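PDB 2X26: putative aliphatic sulfonates-binding protein from Escherichia coli, which probably binds aliphatic sulfonates in the periplasm as part of a binding-protein-dependent ABC transport system. Local coordinates for residues G15-L18 / A19-Q23; A157-D160 / P161-S164; R192-A195 / E196-A200; L260-Q263 / T264-F268. All blocks are in the same frame, centred on the assembly; numbering follows the deposited sequence.

Contact 1. Residues G15-L18 / A19-Q23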
ATOM      1  N   GLY A  15       4.714  -5.539  -6.535  1.00  4.96           N
ATOM      2  CA  GLY A  15       5.951  -6.302  -6.218  1.00  5.73           C
ATOM      3  C   GLY A  15       5.573  -7.733  -5.779  1.00  6.01           C
ATOM      4  O   GLY A  15       6.147  -8.742  -6.275  1.00  5.87           O
ATOM      5  N   MET A  16       4.605  -7.824  -4.853  1.00  5.44           N
ATOM      6  CA  MET A  16       4.156  -9.118  -4.380  1.00  4.28           C
ATOM      7  C   MET A  16       3.563  -9.972  -5.500  1.00  4.23           C
ATOM      8  O   MET A  16       3.931 -11.150  -5.632  1.00  3.44           O
ATOM      9  CB  MET A  16       3.164  -8.969  -3.233  1.00  3.93           C
ATOM     10  CG  MET A  16       3.872  -8.566  -1.952  1.00  5.74           C
ATOM     11  SD  MET A  16       2.626  -8.541  -0.641  1.00  6.84           S
ATOM     12  CE  MET A  16       3.674  -8.380   0.755  1.00  4.00           C
ATOM     13  N   VAL A  17       2.694  -9.387  -6.293  1.00  3.42           N
ATOM     14  CA  VAL A  17       1.954 -10.159  -7.330  1.00  4.60           C
ATOM     15  C   VAL A  17       2.937 -10.690  -8.383  1.00  4.27           C
ATOM     16  O   VAL A  17       2.846 -11.872  -8.775  1.00  4.72           O
ATOM     17  CB  VAL A  17       0.843  -9.300  -7.963  1.00  4.93           C
ATOM     18  CG1 VAL A  17       0.242  -9.932  -9.254  1.00  6.65           C
ATOM     19  CG2 VAL A  17      -0.305  -9.113  -6.925  1.00  5.60           C
ATOM     20  N   LEU A  18       3.867  -9.840  -8.831  1.00  4.15           N
ATOM     21  CA  LEU A  18       4.873 -10.299  -9.793  0.50  4.25           C
ATOM     22  C   LEU A  18       5.819 -11.320  -9.162  1.00  3.99           C
ATOM     23  O   LEU A  18       6.131 -12.317  -9.791  1.00  3.53           O
ATOM     24  CB  LEU A  18       5.653  -9.151 -10.434  0.50  4.68           C
ATOM     25  CG  LEU A  18       4.959  -8.740 -11.732  0.50  6.22           C
ATOM     26  CD1 LEU A  18       3.771  -7.861 -11.434  0.50  2.00           C
ATOM     27  CD2 LEU A  18       5.928  -8.064 -12.670  0.50  8.04           C
ATOM     28  N   ALA A  19       6.232 -11.102  -7.902  1.00  3.99           N
ATOM     29  CA  ALA A  19       7.073 -12.117  -7.237  1.00  4.38           C
ATOM     30  C   ALA A  19       6.361 -13.473  -7.168  1.00  5.18           C
ATOM     31  O   ALA A  19       6.989 -14.533  -7.358  1.00  4.88           O
ATOM     32  CB  ALA A  19       7.466 -11.671  -5.796  1.00  5.09           C
ATOM     33  N   LYS A  20       5.093 -13.435  -6.809  1.00  3.97           N
ATOM     34  CA  LYS A  20       4.285 -14.657  -6.704  1.00  3.68           C
ATOM     35  C   LYS A  20       4.180 -15.369  -8.055  1.00  3.99           C
ATOM     36  O   LYS A  20       4.458 -16.565  -8.167  1.00  3.80           O
ATOM     37  CB  LYS A  20       2.883 -14.307  -6.147  1.00  3.95           C
ATOM     38  CG  LYS A  20       1.940 -15.512  -6.085  1.00  4.22           C
ATOM     39  CD  LYS A  20       0.490 -15.057  -5.768  1.00  5.57           C
ATOM     40  CE  LYS A  20      -0.448 -16.285  -5.655  1.00 10.33           C
ATOM     41  NZ  LYS A  20      -0.743 -16.935  -6.995  1.00 12.30           N
ATOM     42  N   SER A  21       3.872 -14.601  -9.088  1.00  4.54           N
ATOM     43  CA  SER A  21       3.676 -15.161 -10.420  0.50  5.48           C
ATOM     44  C   SER A  21       4.952 -15.812 -10.931  1.00  5.68           C
ATOM     45  O   SER A  21       4.913 -16.889 -11.586  1.00  6.79           O
ATOM     46  CB  SER A  21       3.247 -14.060 -11.379  0.50  5.26           C
ATOM     47  OG  SER A  21       1.929 -13.656 -11.085  0.50  7.11           O
ATOM     48  N   HIS A  22       6.095 -15.175 -10.649  1.00  5.54           N
ATOM     49  CA  HIS A  22       7.378 -15.698 -11.110  1.00  6.63           C
ATOM     50  C   HIS A  22       8.002 -16.708 -10.173  1.00  6.21           C
ATOM     51  O   HIS A  22       9.078 -17.230 -10.434  1.00  7.01           O
ATOM     52  CB  HIS A  22       8.345 -14.544 -11.421  1.00  7.32           C
ATOM     53  CG  HIS A  22       7.936 -13.752 -12.618  1.00  9.07           C
ATOM     54  ND1 HIS A  22       8.465 -13.990 -13.864  1.00 10.40           N
ATOM     55  CD2 HIS A  22       7.060 -12.743 -12.768  1.00 11.86           C
ATOM     56  CE1 HIS A  22       7.920 -13.161 -14.740  1.00 13.64           C
ATOM     57  NE2 HIS A  22       7.074 -12.379 -14.099  1.00 11.02           N
ATOM     58  N   GLN A  23       7.300 -17.021  -9.084  1.00  5.30           N
ATOM     59  CA  GLN A  23       7.774 -17.974  -8.084  1.00  4.90           C
ATOM     60  C   GLN A  23       9.133 -17.634  -7.497  1.00  5.09           C
ATOM     61  O   GLN A  23       9.893 -18.504  -7.120  1.00  4.54           O
ATOM     62  CB  GLN A  23       7.715 -19.440  -8.604  1.00  6.23           C
ATOM     63  CG  GLN A  23       6.237 -19.834  -8.838  1.00 10.89           C
ATOM     64  CD  GLN A  23       6.038 -21.296  -9.154  1.00 18.55           C
ATOM     65  OE1 GLN A  23       6.991 -22.040  -9.260  1.00 21.05           O
ATOM     66  NE2 GLN A  23       4.781 -21.715  -9.290  1.00 21.49           N
TER
HETATM   67  O   HOH W   1       0.482 -13.696  -9.089  1.00 21.95           O

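Contact 2. Residues A157-D160 / P161-S164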
ATOM      1  N   ALA A 157     -13.308  11.321  -6.058  1.00  3.37           N
ATOM      2  CA  ALA A 157     -11.913  11.172  -5.630  1.00  3.14           C
ATOM      3  C   ALA A 157     -11.675   9.682  -5.494  1.00  4.14           C
ATOM      4  O   ALA A 157     -12.413   8.989  -4.777  1.00  4.50           O
ATOM      5  CB  ALA A 157     -11.683  11.907  -4.311  1.00  3.96           C
ATOM      6  N   ILE A 158     -10.699   9.176  -6.248  1.00  3.27           N
ATOM      7  CA  ILE A 158     -10.487   7.727  -6.400  1.00  4.07           C
ATOM      8  C   ILE A 158      -9.057   7.378  -6.787  1.00  3.37           C
ATOM      9  O   ILE A 158      -8.291   8.233  -7.254  1.00  3.77           O
ATOM     10  CB  ILE A 158     -11.518   7.155  -7.476  1.00  3.34           C
ATOM     11  CG1 ILE A 158     -11.585   5.605  -7.456  1.00  3.37           C
ATOM     12  CG2 ILE A 158     -11.239   7.730  -8.847  1.00  7.93           C
ATOM     13  CD1 ILE A 158     -12.055   5.014  -6.122  1.00  3.59           C
ATOM     14  N   TRP A 159      -8.677   6.115  -6.535  1.00  2.41           N
ATOM     15  CA  TRP A 159      -7.359   5.593  -6.847  1.00  2.36           C
ATOM     16  C   TRP A 159      -7.358   4.710  -8.107  1.00  3.26           C
ATOM     17  O   TRP A 159      -8.413   4.348  -8.644  1.00  2.19           O
ATOM     18  CB  TRP A 159      -6.814   4.804  -5.652  1.00  3.43           C
ATOM     19  CG  TRP A 159      -7.725   3.711  -5.163  1.00  2.30           C
ATOM     20  CD1 TRP A 159      -7.710   2.411  -5.523  1.00  4.03           C
ATOM     21  CD2 TRP A 159      -8.786   3.851  -4.179  1.00  2.72           C
ATOM     22  NE1 TRP A 159      -8.697   1.704  -4.836  1.00  3.34           N
ATOM     23  CE2 TRP A 159      -9.355   2.571  -3.993  1.00  4.23           C
ATOM     24  CE3 TRP A 159      -9.261   4.931  -3.404  1.00  4.72           C
ATOM     25  CZ2 TRP A 159     -10.421   2.330  -3.081  1.00  3.63           C
ATOM     26  CZ3 TRP A 159     -10.308   4.681  -2.480  1.00  6.52           C
ATOM     27  CH2 TRP A 159     -10.884   3.414  -2.355  1.00  5.42           C
ATOM     28  N   ASP A 160      -6.167   4.407  -8.594  1.00  3.35           N
ATOM     29  CA  ASP A 160      -6.002   3.457  -9.709  1.00  3.40           C
ATOM     30  C   ASP A 160      -6.208   2.031  -9.177  1.00  3.69           C
ATOM     31  O   ASP A 160      -5.739   1.691  -8.068  1.00  3.69           O
ATOM     32  CB  ASP A 160      -4.580   3.612 -10.248  1.00  2.39           C
ATOM     33  CG  ASP A 160      -4.514   4.125 -11.663  1.00  4.23           C
ATOM     34  OD1 ASP A 160      -5.549   4.054 -12.384  1.00  4.04           O
ATOM     35  OD2 ASP A 160      -3.352   4.498 -12.074  1.00  4.38           O
ATOM     36  N   PRO A 161      -6.787   1.147  -9.987  1.00  2.91           N
ATOM     37  CA  PRO A 161      -7.053   1.286 -11.442  1.00  3.10           C
ATOM     38  C   PRO A 161      -8.433   1.843 -11.835  1.00  3.01           C
ATOM     39  O   PRO A 161      -8.721   1.963 -13.031  1.00  2.89           O
ATOM     40  CB  PRO A 161      -6.971  -0.180 -11.916  1.00  3.14           C
ATOM     41  CG  PRO A 161      -7.640  -0.937 -10.750  1.00  3.87           C
ATOM     42  CD  PRO A 161      -6.856  -0.280  -9.579  1.00  3.96           C
ATOM     43  N   TYR A 162      -9.269   2.202 -10.866  1.00  2.79           N
ATOM     44  CA  TYR A 162     -10.558   2.803 -11.185  1.00  2.84           C
ATOM     45  C   TYR A 162     -10.350   4.068 -12.011  1.00  2.53           C
ATOM     46  O   TYR A 162     -11.124   4.353 -12.922  1.00  3.08           O
ATOM     47  CB  TYR A 162     -11.300   3.215  -9.910  1.00  2.42           C
ATOM     48  CG  TYR A 162     -11.681   2.050  -9.004  1.00  5.32           C
ATOM     49  CD1 TYR A 162     -11.016   1.845  -7.808  1.00  7.78           C
ATOM     50  CD2 TYR A 162     -12.721   1.195  -9.330  1.00  5.83           C
ATOM     51  CE1 TYR A 162     -11.347   0.795  -6.964  1.00  6.18           C
ATOM     52  CE2 TYR A 162     -13.064   0.117  -8.481  1.00  7.79           C
ATOM     53  CZ  TYR A 162     -12.365  -0.040  -7.285  1.00  4.61           C
ATOM     54  OH  TYR A 162     -12.707  -1.053  -6.410  1.00 10.73           O
ATOM     55  N   TYR A 163      -9.337   4.828 -11.611  1.00  2.10           N
ATOM     56  CA  TYR A 163      -8.996   6.070 -12.265  1.00  3.53           C
ATOM     57  C   TYR A 163      -8.725   5.759 -13.744  1.00  3.26           C
ATOM     58  O   TYR A 163      -9.382   6.353 -14.615  1.00  3.05           O
ATOM     59  CB  TYR A 163      -7.792   6.720 -11.571  1.00  2.68           C
ATOM     60  CG  TYR A 163      -6.974   7.665 -12.423  1.00  2.00           C
ATOM     61  CD1 TYR A 163      -7.598   8.493 -13.373  1.00  2.67           C
ATOM     62  CD2 TYR A 163      -5.591   7.768 -12.260  1.00  3.66           C
ATOM     63  CE1 TYR A 163      -6.857   9.366 -14.169  1.00  3.76           C
ATOM     64  CE2 TYR A 163      -4.847   8.659 -13.042  1.00  2.00           C
ATOM     65  CZ  TYR A 163      -5.479   9.439 -13.994  1.00  2.82           C
ATOM     66  OH  TYR A 163      -4.705  10.310 -14.758  1.00  5.90           O
ATOM     67  N   SER A 164      -7.829   4.817 -14.015  1.00  2.00           N
ATOM     68  CA  SER A 164      -7.437   4.554 -15.395  1.00  2.82           C
ATOM     69  C   SER A 164      -8.631   4.019 -16.158  1.00  3.15           C
ATOM     70  O   SER A 164      -8.809   4.356 -17.339  1.00  2.89           O
ATOM     71  CB  SER A 164      -6.289   3.571 -15.519  1.00  3.34           C
ATOM     72  OG  SER A 164      -5.037   4.119 -15.051  1.00  2.42           O
TER

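Contact 3. Residues R192-A195 / E196-A200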
ATOM      1  N   ARG A 192       6.158  -7.378  15.177  1.00  7.71           N
ATOM      2  CA  ARG A 192       7.503  -7.094  15.627  1.00  8.50           C
ATOM      3  C   ARG A 192       8.357  -8.331  15.947  1.00  7.80           C
ATOM      4  O   ARG A 192       9.527  -8.393  15.561  1.00  6.68           O
ATOM      5  CB  ARG A 192       7.512  -6.060  16.738  1.00  8.70           C
ATOM      6  CG  ARG A 192       8.919  -5.612  17.156  1.00 12.86           C
ATOM      7  CD  ARG A 192       8.853  -4.822  18.455  1.00 15.68           C
ATOM      8  NE  ARG A 192       7.772  -3.836  18.418  1.00 15.30           N
ATOM      9  CZ  ARG A 192       7.944  -2.574  18.043  1.00 15.39           C
ATOM     10  NH1 ARG A 192       9.161  -2.154  17.658  1.00 14.24           N
ATOM     11  NH2 ARG A 192       6.893  -1.740  18.009  1.00 16.30           N
ATOM     12  N   PRO A 193       7.783  -9.350  16.597  1.00  7.80           N
ATOM     13  CA  PRO A 193       8.641 -10.481  16.933  1.00  7.97           C
ATOM     14  C   PRO A 193       9.124 -11.199  15.687  1.00  7.97           C
ATOM     15  O   PRO A 193      10.271 -11.684  15.663  1.00  8.78           O
ATOM     16  CB  PRO A 193       7.698 -11.393  17.747  1.00  8.17           C
ATOM     17  CG  PRO A 193       6.766 -10.490  18.354  1.00  8.10           C
ATOM     18  CD  PRO A 193       6.477  -9.460  17.271  1.00  7.79           C
ATOM     19  N   TYR A 194       8.298 -11.244  14.634  1.00  7.43           N
ATOM     20  CA  TYR A 194       8.709 -11.928  13.403  1.00  7.24           C
ATOM     21  C   TYR A 194       9.796 -11.156  12.701  1.00  6.76           C
ATOM     22  O   TYR A 194      10.705 -11.761  12.162  1.00  6.49           O
ATOM     23  CB  TYR A 194       7.536 -12.076  12.416  1.00  6.10           C
ATOM     24  CG  TYR A 194       7.781 -12.953  11.196  1.00  4.92           C
ATOM     25  CD1 TYR A 194       7.543 -14.331  11.250  1.00  5.87           C
ATOM     26  CD2 TYR A 194       8.229 -12.411   9.982  1.00  5.05           C
ATOM     27  CE1 TYR A 194       7.739 -15.161  10.134  1.00  4.32           C
ATOM     28  CE2 TYR A 194       8.461 -13.252   8.853  1.00  6.62           C
ATOM     29  CZ  TYR A 194       8.199 -14.615   8.931  1.00  5.22           C
ATOM     30  OH  TYR A 194       8.365 -15.441   7.820  1.00  5.82           O
ATOM     31  N   ALA A 195       9.679  -9.831  12.694  1.00  6.59           N
ATOM     32  CA  ALA A 195      10.682  -8.997  12.046  1.00  8.19           C
ATOM     33  C   ALA A 195      12.024  -9.124  12.817  1.00  9.19           C
ATOM     34  O   ALA A 195      13.084  -9.230  12.182  1.00  8.49           O
ATOM     35  CB  ALA A 195      10.207  -7.569  12.022  1.00  9.33           C
ATOM     36  N   GLU A 196      11.952  -9.107  14.156  1.00 10.24           N
ATOM     37  CA  GLU A 196      13.176  -9.166  14.963  0.50 11.14           C
ATOM     38  C   GLU A 196      13.881 -10.519  14.881  1.00 11.38           C
ATOM     39  O   GLU A 196      15.127 -10.570  14.862  1.00 12.70           O
ATOM     40  CB  GLU A 196      12.893  -8.739  16.406  0.50 11.48           C
ATOM     41  CG  GLU A 196      12.592  -7.236  16.508  0.50 12.75           C
ATOM     42  CD  GLU A 196      13.864  -6.400  16.471  0.50 15.60           C
ATOM     43  OE1 GLU A 196      14.926  -6.923  16.872  0.50 15.96           O
ATOM     44  OE2 GLU A 196      13.793  -5.226  16.052  0.50 16.35           O
ATOM     45  N   LYS A 197      13.101 -11.592  14.792  1.00 11.03           N
ATOM     46  CA  LYS A 197      13.608 -12.947  14.681  1.00 10.33           C
ATOM     47  C   LYS A 197      14.156 -13.229  13.293  1.00  9.97           C
ATOM     48  O   LYS A 197      15.047 -14.073  13.142  1.00  9.25           O
ATOM     49  CB  LYS A 197      12.466 -13.936  14.930  1.00 10.83           C
ATOM     50  CG  LYS A 197      12.934 -15.367  14.852  1.00 15.31           C
ATOM     51  CD  LYS A 197      12.050 -16.314  15.606  1.00 19.46           C
ATOM     52  CE  LYS A 197      12.922 -17.421  16.234  1.00 21.06           C
ATOM     53  NZ  LYS A 197      12.101 -18.503  16.863  1.00 24.77           N
ATOM     54  N   ASN A 198      13.580 -12.581  12.269  1.00  7.59           N
ATOM     55  CA  ASN A 198      13.895 -12.942  10.884  1.00  7.36           C
ATOM     56  C   ASN A 198      14.393 -11.753  10.055  1.00  7.59           C
ATOM     57  O   ASN A 198      14.068 -11.621   8.875  1.00  7.54           O
ATOM     58  CB  ASN A 198      12.673 -13.581  10.198  1.00  5.80           C
ATOM     59  CG  ASN A 198      12.169 -14.825  10.936  1.00  6.16           C
ATOM     60  OD1 ASN A 198      12.840 -15.836  10.940  1.00 11.16           O
ATOM     61  ND2 ASN A 198      10.973 -14.749  11.540  1.00  8.80           N
ATOM     62  N   GLY A 199      15.245 -10.933  10.663  1.00  8.11           N
ATOM     63  CA  GLY A 199      15.666  -9.655  10.046  1.00  7.38           C
ATOM     64  C   GLY A 199      16.297  -9.772   8.679  1.00  8.44           C
ATOM     65  O   GLY A 199      15.886  -9.071   7.753  1.00  8.75           O
ATOM     66  N   ALA A 200      17.337 -10.599   8.561  1.00  9.42           N
ATOM     67  CA  ALA A 200      18.038 -10.785   7.283  1.00  9.35           C
ATOM     68  C   ALA A 200      17.078 -11.300   6.228  1.00  9.08           C
ATOM     69  O   ALA A 200      17.088 -10.792   5.114  1.00  9.38           O
ATOM     70  CB  ALA A 200      19.208 -11.753   7.408  1.00  9.55           C
TER

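Contact 4. Residues L260-Q263 / T264-F268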
ATOM      1  N   LEU A 260       6.129  12.234   7.759  1.00  9.76           N
ATOM      2  CA  LEU A 260       4.916  12.385   6.888  1.00  9.18           C
ATOM      3  C   LEU A 260       3.806  11.482   7.373  1.00  9.54           C
ATOM      4  O   LEU A 260       2.631  11.873   7.379  1.00  8.92           O
ATOM      5  CB  LEU A 260       5.175  12.103   5.399  1.00 10.27           C
ATOM      6  CG  LEU A 260       6.186  13.047   4.767  1.00 10.38           C
ATOM      7  CD1 LEU A 260       6.757  12.426   3.484  1.00 12.06           C
ATOM      8  CD2 LEU A 260       5.505  14.410   4.497  1.00 13.41           C
ATOM      9  N   GLN A 261       4.172  10.261   7.773  1.00  8.50           N
ATOM     10  CA  GLN A 261       3.132   9.306   8.250  1.00  9.57           C
ATOM     11  C   GLN A 261       2.561   9.845   9.564  1.00 10.27           C
ATOM     12  O   GLN A 261       1.349   9.709   9.819  1.00  8.69           O
ATOM     13  CB  GLN A 261       3.694   7.884   8.395  1.00  7.63           C
ATOM     14  CG  GLN A 261       2.710   6.810   8.843  1.00  9.34           C
ATOM     15  CD  GLN A 261       1.685   6.446   7.819  1.00 11.10           C
ATOM     16  OE1 GLN A 261       1.510   7.108   6.793  1.00  8.97           O
ATOM     17  NE2 GLN A 261       1.045   5.330   8.055  1.00  8.43           N
ATOM     18  N   GLN A 262       3.413  10.485  10.381  1.00  9.72           N
ATOM     19  CA  GLN A 262       2.905  11.037  11.664  1.00  9.84           C
ATOM     20  C   GLN A 262       1.889  12.134  11.393  1.00 10.21           C
ATOM     21  O   GLN A 262       0.831  12.181  12.066  1.00  9.17           O
ATOM     22  CB  GLN A 262       4.037  11.566  12.559  1.00  7.87           C
ATOM     23  CG  GLN A 262       3.561  11.990  13.987  1.00  9.36           C
ATOM     24  CD  GLN A 262       2.963  10.831  14.748  1.00  9.11           C
ATOM     25  OE1 GLN A 262       3.676   9.878  15.085  1.00 12.79           O
ATOM     26  NE2 GLN A 262       1.650  10.890  15.032  1.00  9.61           N
ATOM     27  N   GLN A 263       2.187  12.993  10.404  1.00  9.42           N
ATOM     28  CA  GLN A 263       1.276  14.073  10.012  0.50 10.02           C
ATOM     29  C   GLN A 263      -0.110  13.494   9.662  1.00  9.62           C
ATOM     30  O   GLN A 263      -1.161  14.007  10.092  1.00  9.58           O
ATOM     31  CB  GLN A 263       1.842  14.869   8.806  0.50  9.97           C
ATOM     32  CG  GLN A 263       2.836  16.019   9.110  0.50 11.81           C
ATOM     33  CD  GLN A 263       3.694  16.402   7.883  0.50 13.29           C
ATOM     34  OE1 GLN A 263       3.210  16.450   6.750  0.50 13.53           O
ATOM     35  NE2 GLN A 263       4.972  16.656   8.118  0.50 12.84           N
ATOM     36  N   THR A 264      -0.123  12.431   8.856  1.00  9.45           N
ATOM     37  CA  THR A 264      -1.400  11.831   8.451  1.00  8.89           C
ATOM     38  C   THR A 264      -2.138  11.218   9.658  1.00  9.53           C
ATOM     39  O   THR A 264      -3.378  11.319   9.794  1.00  8.48           O
ATOM     40  CB  THR A 264      -1.189  10.758   7.364  1.00  8.37           C
ATOM     41  OG1 THR A 264      -0.510  11.379   6.248  1.00  8.80           O
ATOM     42  CG2 THR A 264      -2.553  10.190   6.893  1.00  9.63           C
ATOM     43  N   ALA A 265      -1.383  10.561  10.534  1.00  9.11           N
ATOM     44  CA  ALA A 265      -2.005  10.013  11.752  1.00  9.36           C
ATOM     45  C   ALA A 265      -2.622  11.136  12.569  1.00 10.75           C
ATOM     46  O   ALA A 265      -3.764  11.012  13.033  1.00  9.88           O
ATOM     47  CB  ALA A 265      -1.028   9.221  12.582  1.00  9.02           C
ATOM     48  N   ASP A 266      -1.903  12.253  12.685  1.00 10.86           N
ATOM     49  CA  ASP A 266      -2.467  13.408  13.399  1.00 13.04           C
ATOM     50  C   ASP A 266      -3.729  13.932  12.734  1.00 11.95           C
ATOM     51  O   ASP A 266      -4.735  14.154  13.424  1.00 11.58           O
ATOM     52  CB  ASP A 266      -1.459  14.537  13.566  1.00 12.73           C
ATOM     53  CG  ASP A 266      -0.212  14.115  14.342  1.00 16.31           C
ATOM     54  OD1 ASP A 266      -0.223  13.084  15.050  1.00 20.93           O
ATOM     55  OD2 ASP A 266       0.796  14.837  14.217  1.00 19.83           O
ATOM     56  N   LEU A 267      -3.698  14.089  11.409  1.00 11.15           N
ATOM     57  CA  LEU A 267      -4.871  14.532  10.650  1.00 11.10           C
ATOM     58  C   LEU A 267      -6.086  13.621  10.895  1.00 11.53           C
ATOM     59  O   LEU A 267      -7.210  14.098  11.142  1.00 13.41           O
ATOM     60  CB  LEU A 267      -4.564  14.548   9.145  1.00 10.96           C
ATOM     61  CG  LEU A 267      -5.660  15.106   8.215  1.00 12.01           C
ATOM     62  CD1 LEU A 267      -5.974  16.569   8.601  1.00 14.90           C
ATOM     63  CD2 LEU A 267      -5.315  14.968   6.700  1.00 14.57           C
ATOM     64  N   PHE A 268      -5.863  12.311  10.823  1.00 10.75           N
ATOM     65  CA  PHE A 268      -6.931  11.357  11.069  1.00 10.44           C
ATOM     66  C   PHE A 268      -7.471  11.415  12.502  1.00 10.74           C
ATOM     67  O   PHE A 268      -8.692  11.427  12.690  1.00 11.84           O
ATOM     68  CB  PHE A 268      -6.565   9.938  10.617  1.00  9.85           C
ATOM     69  CG  PHE A 268      -6.851   9.692   9.155  1.00  9.37           C
ATOM     70  CD1 PHE A 268      -6.324  10.533   8.178  1.00 10.34           C
ATOM     71  CD2 PHE A 268      -7.648   8.609   8.742  1.00  7.69           C
ATOM     72  CE1 PHE A 268      -6.611  10.305   6.803  1.00 11.35           C
ATOM     73  CE2 PHE A 268      -7.924   8.403   7.407  1.00 11.96           C
ATOM     74  CZ  PHE A 268      -7.399   9.234   6.436  1.00 11.14           C
TER
HETATM   75  O   HOH W   2       0.533   9.145   5.150  1.00 10.59           O

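Contact 1. Residues G15-L18 / A19-Q23
A19 N donates to G15 O, and the next three residues repeat the step along the end of helix 14-21. K20 N reaches M16 O at 2.8 Å. S21 N reaches V17 O at 2.9 Å, and H22 N reaches L18 O at 3.0 Å. The N-H...O angles all lie between 157° and 160°, so the last turn is regular. The methyl CB of A19 also closes on G15 O, at 3.2 Å. This part is tight and largely buried.

The side of K20, S21 and H22 is looser. The H22 ring comes back beside the turn, with CG beside the backbone N (chi1 -69°). Its CD2 edge faces L18 O in the ring plane, 3.1 Å away. That carbonyl meets both the amide and the ring edge of H22. The K20 chain leads away from the turn. A water donates a hydrogen bond to V17 O at 3.0 Å. The water's approach to S21 OG is doubtful, since S21 has two conformers. At Q23 the backbone turns to positive phi. Q23 N donates to K20 O at 3.0 Å, one of the two bonds of the Schellman motif that ends the helix.

M16 and V17 pack on strand 4-9, and M16 and K20 touch W36 of strand 33-38. Helix 199-218 meets M16, L18, A19 and H22. Helix 220-231 meets V17, L18, S21 and H22.

Contact 2. Residues A157-D160 / P161-S164
A strand-to-helix turn joins strand 155-159 to helix 162-169, and in it D160 grips S164 and W159 meets Y162. The turn contains a cis peptide bond before P161. S164 OG donates to D160 OD1 at 2.7 Å, on its syn lone pair. S164 N donates to D160 OD1 at 2.9 Å, nearly along its C-O axis. W159 O takes Y163 N at 3.1 Å, with the donor above the carbonyl plane.

Y162 puts a ring edge against the face of the W159 five-membered ring, an offset edge-to-face pair with planes at 79°. Y162 CE1 comes 3.5 Å from W159 NE1. W159 turns its indole toward Y162 with CG between the backbone N and the carbonyl carbon (chi1 54°). I158 CG1 packs on Y162 CB at 3.4 Å, the two side chains crossing at about a right angle.

D160 OD2 is hydrogen-bonded to H244 ND1, and S164 OG to S240. With an alanine in place of D160, S164 N and H244 ND1 would probably be left without their acceptor and the first turn of the helix would be freer to shift. The buried carboxylate is probably stabilised by these donors and by the start of the helix.

Contact 3. Residues R192-A195 / E196-A200
R192 O accepts E196 N at 2.9 Å, nearly in line with the carbonyl, and this bond opens helix 192-197. The R192 and E196 side chains run side by side and point the same way. Their CG atoms come within 4.1 Å, though E196 has two conformers. Their charged ends do not meet. The R192 guanidinium turns instead to D73, with which NH2 forms a salt bridge, and to Q282 O.

P193 O takes K197 N at 3.0 Å. The pyrrolidine ring points away from the later residues.

Y194 carries the main side-chain contact. Its O is gripped twice. N198 N donates to Y194 O at 3.0 Å. N198 ND2 donates to Y194 O at 3.1 Å, in the carbonyl plane and on a lone pair. ND2 also sits over the centre of the Y194 ring, 3.4 Å above its plane. Ring and amide planes are 52° apart. The ring comes under the amide because its CG is anti to the backbone N (chi1 -171°). N198 is where the chain leaves the helical path, between helix 192-197 and the long helix 199-218, whose N-cap position it holds. Its side chain makes no capping bond there, being turned back to Y194. The Y194 hydroxyl is hydrogen-bonded to A4 O. A serine in place of Y194 would probably leave the N198 amide without a ring beneath it and A4 O without this partner.

A195 O receives a weak bond from N198 N at 3.4 Å. The A195 methyl packs on V77 of strand 74-80.

Contact 4. Residues L260-Q263 / T264-F268
Q262 and D266, one turn apart on helix 255-270, are joined amide to carboxylate, the side chains crossing at a slant. Q262 NE2 donates to D266 OD1 at 2.9 Å, with an N-H...O angle of 152°. The acceptor lies close to the plane of the Q262 amide. The donor stands above the carboxylate plane, 37° out of it. Q262 gets its amide over this position by a bend at chi2 (61°), which turns the chain along the helix. Both groups have further partners. Q262 OE1 accepts from I280 N, and NE2 also donates to V278 O. D266 OD1 forms a salt bridge with K277. The pair thus pins the segment holding K277, V278 and I280 to the helix, and the nearby lysine probably favours the charged form of D266.

One water makes a second link. It donates to Q261 OE1 at 2.8 Å and accepts from T264 OG1 at 2.7 Å. The other end of the Q261 amide is also bound, since NE2 donates to D61 O and to Y76 OH. Both polar atoms of this buried amide are therefore satisfied.

Backbone bonds make up the rest. T264 N reaches L260 O at 3.2 Å, A265 N reaches Q261 O at 2.9 Å, D266 N reaches Q262 O at 2.8 Å, and L267 N reaches Q263 O.

Side chains of T264 and F268 touch both helix 62-69 and helix 115-126. This helix, with one direct side-chain bond four residues apart, Q262 to D266, and one water link three apart, Q261 to T264, packs across both lobes of a fold consistent with type II periplasmic binding proteins.

From the N terminus the four contacts follow in series, and none nests in or crosses another. Each is local, joining residues a few positions apart. Contact 1 lies at the end of helix 14-21, against the first sheet and helices 199-218 and 220-231. Contact 2 turns the chain from strand 155-159 of the second sheet into helix 162-169. Contact 3 comes after the chain has returned to the first sheet, just past strand 186-191, and leads into helix 199-218, which packs on contact 1. Contacts 2 and 3 lie on opposite sides of the chain's centre, their centres about 35 Å apart. Contact 4, late in the chain, sits on a helix that touches elements of both lobes.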